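Local coordinates for putative protein (Aquifex aeolicus, PDB 1T6T) that is of unknown function but carries a Toprim domain related to that of RNase M5, consistent with a role in nucleic acid processing, at residues Pro5-Leu8 with Ser9-Ile12; His74-Arg77 with Ile78-Met82. All coordinates share one frame; numbering follows the deposited sequence.

Contact 1 (Pro5-Leu8 with Ser9-Ile12)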
ATOM      1  N   PRO B   5      16.618 -21.118   9.984  1.00 40.23           N
ATOM      2  CA  PRO B   5      15.421 -21.421  10.777  1.00 39.39           C
ATOM      3  C   PRO B   5      14.715 -22.680  10.276  1.00 38.78           C
ATOM      4  O   PRO B   5      14.559 -22.871   9.074  1.00 38.55           O
ATOM      5  CB  PRO B   5      14.559 -20.173  10.589  1.00 38.36           C
ATOM      6  CG  PRO B   5      15.569 -19.096  10.382  1.00 38.96           C
ATOM      7  CD  PRO B   5      16.544 -19.753   9.439  1.00 39.35           C
ATOM      8  N   ARG B   6      14.282 -23.530  11.200  1.00 38.94           N
ATOM      9  CA  ARG B   6      13.596 -24.763  10.832  1.00 39.93           C
ATOM     10  C   ARG B   6      12.081 -24.578  10.794  1.00 38.45           C
ATOM     11  O   ARG B   6      11.368 -25.338  10.137  1.00 38.34           O
ATOM     12  CB  ARG B   6      13.969 -25.877  11.811  1.00 42.56           C
ATOM     13  CG  ARG B   6      15.447 -26.248  11.769  1.00 46.44           C
ATOM     14  CD  ARG B   6      15.807 -27.250  12.853  1.00 49.68           C
ATOM     15  NE  ARG B   6      15.593 -26.702  14.189  1.00 52.55           N
ATOM     16  CZ  ARG B   6      15.895 -27.337  15.316  1.00 53.62           C
ATOM     17  NH1 ARG B   6      16.427 -28.552  15.272  1.00 54.07           N
ATOM     18  NH2 ARG B   6      15.668 -26.756  16.486  1.00 54.26           N
ATOM     19  N   ASN B   7      11.593 -23.564  11.500  1.00 35.68           N
ATOM     20  CA  ASN B   7      10.166 -23.275  11.540  1.00 33.95           C
ATOM     21  C   ASN B   7       9.925 -21.778  11.709  1.00 31.47           C
ATOM     22  O   ASN B   7      10.874 -20.999  11.828  1.00 28.57           O
ATOM     23  CB  ASN B   7       9.500 -24.049  12.681  1.00 35.85           C
ATOM     24  CG  ASN B   7      10.230 -23.890  13.997  1.00 38.11           C
ATOM     25  OD1 ASN B   7      10.386 -22.780  14.505  1.00 39.56           O
ATOM     26  ND2 ASN B   7      10.686 -25.004  14.558  1.00 40.45           N
ATOM     27  N   LEU B   8       8.655 -21.381  11.714  1.00 28.56           N
ATOM     28  CA  LEU B   8       8.294 -19.976  11.855  1.00 28.62           C
ATOM     29  C   LEU B   8       8.764 -19.423  13.194  1.00 27.90           C
ATOM     30  O   LEU B   8       9.197 -18.273  13.282  1.00 26.27           O
ATOM     31  CB  LEU B   8       6.778 -19.806  11.727  1.00 29.99           C
ATOM     32  CG  LEU B   8       6.242 -18.371  11.682  1.00 30.76           C
ATOM     33  CD1 LEU B   8       6.761 -17.662  10.432  1.00 29.84           C
ATOM     34  CD2 LEU B   8       4.721 -18.394  11.683  1.00 30.00           C
ATOM     35  N   SER B   9       8.680 -20.245  14.233  1.00 26.56           N
ATOM     36  CA  SER B   9       9.103 -19.830  15.564  1.00 26.45           C
ATOM     37  C   SER B   9      10.574 -19.422  15.575  1.00 25.33           C
ATOM     38  O   SER B   9      10.931 -18.384  16.135  1.00 24.40           O
ATOM     39  CB  SER B   9       8.879 -20.964  16.568  1.00 29.27           C
ATOM     40  OG  SER B   9       9.423 -20.629  17.833  1.00 33.68           O
ATOM     41  N   GLU B  10      11.426 -20.236  14.960  1.00 22.54           N
ATOM     42  CA  GLU B  10      12.850 -19.927  14.917  1.00 23.29           C
ATOM     43  C   GLU B  10      13.111 -18.733  14.004  1.00 20.22           C
ATOM     44  O   GLU B  10      14.040 -17.962  14.231  1.00 18.98           O
ATOM     45  CB  GLU B  10      13.652 -21.138  14.430  1.00 26.24           C
ATOM     46  CG  GLU B  10      13.480 -22.383  15.294  1.00 31.97           C
ATOM     47  CD  GLU B  10      14.501 -23.464  14.977  1.00 34.70           C
ATOM     48  OE1 GLU B  10      14.764 -23.710  13.781  1.00 35.80           O
ATOM     49  OE2 GLU B  10      15.035 -24.075  15.927  1.00 38.85           O
ATOM     50  N   TRP B  11      12.286 -18.591  12.970  1.00 18.65           N
ATOM     51  CA  TRP B  11      12.411 -17.484  12.021  1.00 17.83           C
ATOM     52  C   TRP B  11      12.149 -16.175  12.774  1.00 16.77           C
ATOM     53  O   TRP B  11      12.879 -15.193  12.626  1.00 17.34           O
ATOM     54  CB  TRP B  11      11.390 -17.661  10.892  1.00 14.80           C
ATOM     55  CG  TRP B  11      11.421 -16.600   9.836  1.00 15.74           C
ATOM     56  CD1 TRP B  11      12.207 -16.570   8.717  1.00 14.61           C
ATOM     57  CD2 TRP B  11      10.609 -15.425   9.789  1.00 13.08           C
ATOM     58  NE1 TRP B  11      11.927 -15.446   7.971  1.00 16.51           N
ATOM     59  CE2 TRP B  11      10.949 -14.727   8.607  1.00 15.84           C
ATOM     60  CE3 TRP B  11       9.623 -14.893  10.628  1.00 15.56           C
ATOM     61  CZ2 TRP B  11      10.336 -13.524   8.246  1.00 14.37           C
ATOM     62  CZ3 TRP B  11       9.014 -13.692  10.268  1.00 15.56           C
ATOM     63  CH2 TRP B  11       9.374 -13.024   9.084  1.00 15.11           C
ATOM     64  N   ILE B  12      11.104 -16.178  13.592  1.00 17.53           N
ATOM     65  CA  ILE B  12      10.746 -15.005  14.380  1.00 18.29           C
ATOM     66  C   ILE B  12      11.845 -14.666  15.388  1.00 19.22           C
ATOM     67  O   ILE B  12      12.154 -13.498  15.612  1.00 18.13           O
ATOM     68  CB  ILE B  12       9.409 -15.232  15.123  1.00 18.50           C
ATOM     69  CG1 ILE B  12       8.262 -15.262  14.108  1.00 21.25           C
ATOM     70  CG2 ILE B  12       9.184 -14.139  16.155  1.00 20.03           C
ATOM     71  CD1 ILE B  12       6.901 -15.538  14.708  1.00 24.37           C
TER
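Glu10 reaches back from the first turn of helix 8-18 and fills the bend made by Arg6 and the backbone before it. Its carboxylate is gripped by three donors. Arg6 N meets OE1 at 2.6 Å, nearly along the C-O axis of Glu10. Arg6 then curls round from the side: a bend at chi3 (-63°) brings NE within 3.1 Å of Glu10 OE1 and NH2 within 2.8 Å of Glu10 OE2. The guanidinium thus meets the carboxylate side-on, both oxygens on their syn sides though from somewhat out of the carboxylate plane, the two groups 19° apart, a salt bridge that closes the loop onto the helix. Asn7 is the N-cap. Its CG stands between the backbone N and the carbonyl carbon (chi1 50°), which swings OD1 over the helix start to accept from Glu10 N at 2.8 Å, while Glu10 CG packs against the same oxygen. Pro5 CB and CG rest on the backbone of Trp11 and the proline CB lies 4.1 Å from Trp11 CB, a shallow bump beside the root of the indole. Leu8 meets two neighbours: its CD1 methyl approaches the indole obliquely, 4.0 Å from Trp11 CE3, and its branch carbon CG lies 4.2 Å from Ile12 CD1. This capped N-terminal turn sits against helix 96-101 and the loop after helix 29-36: the indole lies on Phe100 and Leu101 and donates from NE1 to Phe97 O, Pro5 also touches Phe100, and Ile12 packs on Phe38 and Ile40 of that loop.

Contact 2 (His74-Arg77 with Ile78-Met82); sequences HGER and INQKM
Glu76 and Gln80, an i to i+4 pair on helix 73-88 of a beta-alpha-beta crossover, join their polar ends: Gln80 NE2 donates to Glu76 OE2 at 2.7 Å. The donor arrives nearly in line with the C-O bond, yet the hydrogen bond is bent (N-H...O 135°) and the oxygen sits 28° off the amide plane of Gln80. A bend at chi2 in each chain (57° in Glu76) turns the two ends toward one another. The other carboxylate oxygen, Glu76 OE1, forms a salt bridge with Arg98, leaving each oxygen with its own donor. An alanine in place of Glu76 would probably leave Arg98 without its counter-charge and the Gln80 amide free to turn. The helical carbonyls take their regular partners, Asn79 N donating to Gly75 O at 2.8 Å, whereas Ile78 N to His74 O is weak at 3.3 Å. Asn79 ND2 is satisfied by Glu95, and Arg77 NH1 by Glu110 of the second subunit. Ile78 CD1 lies obliquely against the imidazole, 3.3 Å from His74 CE1, in van der Waals contact; that ring also meets His74 of the second subunit. Gly75 N donates to Asp72 OD1 and Ile78 packs on Glu27, both probably acidic residues of the Toprim site. The chemistry divides by direction: Glu76 and Asn79 tie the helix to Arg98 and Glu95 respectively, while His74 and Arg77 turn to the dimer partner.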
ATOM      1  N   HIS B  74       1.339  -7.326  -5.182  1.00 21.00           N
ATOM      2  CA  HIS B  74       1.400  -5.995  -4.596  1.00 21.75           C
ATOM      3  C   HIS B  74       2.660  -5.833  -3.743  1.00 20.45           C
ATOM      4  O   HIS B  74       3.352  -4.819  -3.828  1.00 19.02           O
ATOM      5  CB  HIS B  74       0.139  -5.756  -3.758  1.00 24.45           C
ATOM      6  CG  HIS B  74       0.084  -4.411  -3.103  1.00 28.04           C
ATOM      7  ND1 HIS B  74       0.645  -4.159  -1.870  1.00 28.98           N
ATOM      8  CD2 HIS B  74      -0.473  -3.245  -3.509  1.00 29.66           C
ATOM      9  CE1 HIS B  74       0.433  -2.896  -1.542  1.00 31.47           C
ATOM     10  NE2 HIS B  74      -0.242  -2.319  -2.520  1.00 30.40           N
ATOM     11  N   GLY B  75       2.955  -6.842  -2.931  1.00 18.83           N
ATOM     12  CA  GLY B  75       4.129  -6.782  -2.079  1.00 17.42           C
ATOM     13  C   GLY B  75       5.442  -6.862  -2.841  1.00 15.78           C
ATOM     14  O   GLY B  75       6.423  -6.217  -2.468  1.00 15.44           O
ATOM     15  N   GLU B  76       5.471  -7.655  -3.906  1.00 15.66           N
ATOM     16  CA  GLU B  76       6.679  -7.811  -4.706  1.00 15.79           C
ATOM     17  C   GLU B  76       7.047  -6.511  -5.422  1.00 14.24           C
ATOM     18  O   GLU B  76       8.225  -6.185  -5.555  1.00 14.28           O
ATOM     19  CB  GLU B  76       6.492  -8.946  -5.714  1.00 16.73           C
ATOM     20  CG  GLU B  76       7.759  -9.348  -6.465  1.00 20.10           C
ATOM     21  CD  GLU B  76       8.897  -9.763  -5.542  1.00 23.70           C
ATOM     22  OE1 GLU B  76       8.647 -10.506  -4.569  1.00 24.30           O
ATOM     23  OE2 GLU B  76      10.049  -9.355  -5.801  1.00 25.79           O
ATOM     24  N   ARG B  77       6.044  -5.772  -5.891  1.00 14.45           N
ATOM     25  CA  ARG B  77       6.303  -4.502  -6.564  1.00 13.86           C
ATOM     26  C   ARG B  77       6.899  -3.505  -5.574  1.00 12.72           C
ATOM     27  O   ARG B  77       7.863  -2.803  -5.885  1.00 11.76           O
ATOM     28  CB  ARG B  77       5.009  -3.935  -7.150  1.00 15.52           C
ATOM     29  CG  ARG B  77       4.454  -4.751  -8.298  1.00 18.99           C
ATOM     30  CD  ARG B  77       3.070  -4.269  -8.690  1.00 21.03           C
ATOM     31  NE  ARG B  77       2.577  -4.963  -9.875  1.00 24.20           N
ATOM     32  CZ  ARG B  77       1.322  -4.906 -10.304  1.00 26.20           C
ATOM     33  NH1 ARG B  77       0.427  -4.186  -9.642  1.00 24.82           N
ATOM     34  NH2 ARG B  77       0.962  -5.565 -11.399  1.00 27.25           N
ATOM     35  N   ILE B  78       6.326  -3.445  -4.377  1.00 12.25           N
ATOM     36  CA  ILE B  78       6.828  -2.531  -3.359  1.00 13.31           C
ATOM     37  C   ILE B  78       8.229  -2.964  -2.927  1.00 13.24           C
ATOM     38  O   ILE B  78       9.115  -2.133  -2.731  1.00 11.66           O
ATOM     39  CB  ILE B  78       5.903  -2.499  -2.123  1.00 15.55           C
ATOM     40  CG1 ILE B  78       4.524  -1.985  -2.531  1.00 19.95           C
ATOM     41  CG2 ILE B  78       6.497  -1.595  -1.047  1.00 14.95           C
ATOM     42  CD1 ILE B  78       3.534  -1.916  -1.387  1.00 24.04           C
ATOM     43  N   ASN B  79       8.425  -4.271  -2.785  1.00 12.23           N
ATOM     44  CA  ASN B  79       9.725  -4.788  -2.389  1.00 13.53           C
ATOM     45  C   ASN B  79      10.795  -4.327  -3.373  1.00 13.94           C
ATOM     46  O   ASN B  79      11.841  -3.828  -2.973  1.00 13.63           O
ATOM     47  CB  ASN B  79       9.714  -6.317  -2.352  1.00 14.68           C
ATOM     48  CG  ASN B  79      10.984  -6.889  -1.751  1.00 15.26           C
ATOM     49  OD1 ASN B  79      11.187  -6.833  -0.541  1.00 15.61           O
ATOM     50  ND2 ASN B  79      11.852  -7.428  -2.601  1.00 16.37           N
ATOM     51  N   GLN B  80      10.524  -4.500  -4.663  1.00 14.18           N
ATOM     52  CA  GLN B  80      11.481  -4.113  -5.695  1.00 15.35           C
ATOM     53  C   GLN B  80      11.752  -2.619  -5.699  1.00 15.41           C
ATOM     54  O   GLN B  80      12.899  -2.187  -5.831  1.00 14.52           O
ATOM     55  CB  GLN B  80      10.984  -4.549  -7.074  1.00 17.32           C
ATOM     56  CG  GLN B  80      10.942  -6.055  -7.252  1.00 24.35           C
ATOM     57  CD  GLN B  80      12.240  -6.719  -6.818  1.00 26.92           C
ATOM     58  OE1 GLN B  80      13.323  -6.367  -7.294  1.00 26.88           O
ATOM     59  NE2 GLN B  80      12.136  -7.680  -5.904  1.00 28.08           N
ATOM     60  N   LYS B  81      10.690  -1.833  -5.558  1.00 14.22           N
ATOM     61  CA  LYS B  81      10.805  -0.381  -5.539  1.00 15.29           C
ATOM     62  C   LYS B  81      11.680   0.082  -4.376  1.00 14.48           C
ATOM     63  O   LYS B  81      12.595   0.889  -4.551  1.00 13.76           O
ATOM     64  CB  LYS B  81       9.415   0.242  -5.407  1.00 17.83           C
ATOM     65  CG  LYS B  81       9.403   1.753  -5.245  1.00 22.68           C
ATOM     66  CD  LYS B  81       9.906   2.437  -6.500  1.00 28.85           C
ATOM     67  CE  LYS B  81       9.584   3.917  -6.486  1.00 32.11           C
ATOM     68  NZ  LYS B  81       9.963   4.562  -7.777  1.00 35.42           N
HETATM   69  N   MSE B  82      11.395  -0.427  -3.182  1.00 13.11           N
HETATM   70  CA  MSE B  82      12.162  -0.031  -2.010  1.00 13.66           C
HETATM   71  C   MSE B  82      13.583  -0.586  -2.045  1.00 12.18           C
HETATM   72  O   MSE B  82      14.510   0.053  -1.567  1.00 12.33           O
HETATM   73  CB  MSE B  82      11.442  -0.465  -0.732  1.00 13.74           C
HETATM   74  CG  MSE B  82      10.085   0.204  -0.547  1.00 19.08           C
HETATM   75 SE   MSE B  82      10.219   2.141  -0.557  1.00 27.54          SE
HETATM   76  CE  MSE B  82      11.603   2.283   0.812  1.00 15.35           C
TER

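Contact 1 comes first along the chain and the two do not touch: their centres lie 24 Å apart and their nearest atoms about 11 Å. Contact 1 is the capped start of helix 8-18, near the surface, whereas contact 2 sits on helix 73-88, which connects the parallel strands 64-67 and 92-94 of the Toprim-type sheet. Contact 2 also lies beside Glu27 and Asp72, probably acidic residues of the Toprim site. Helix 96-101 links them indirectly, since it receives Pro5 and Trp11 from residues 5-12 and carries Arg98, the salt-bridge partner of Glu76. They differ in their relation to the dimer: no other chain touches 5-12, while 74-82 meets the second subunit.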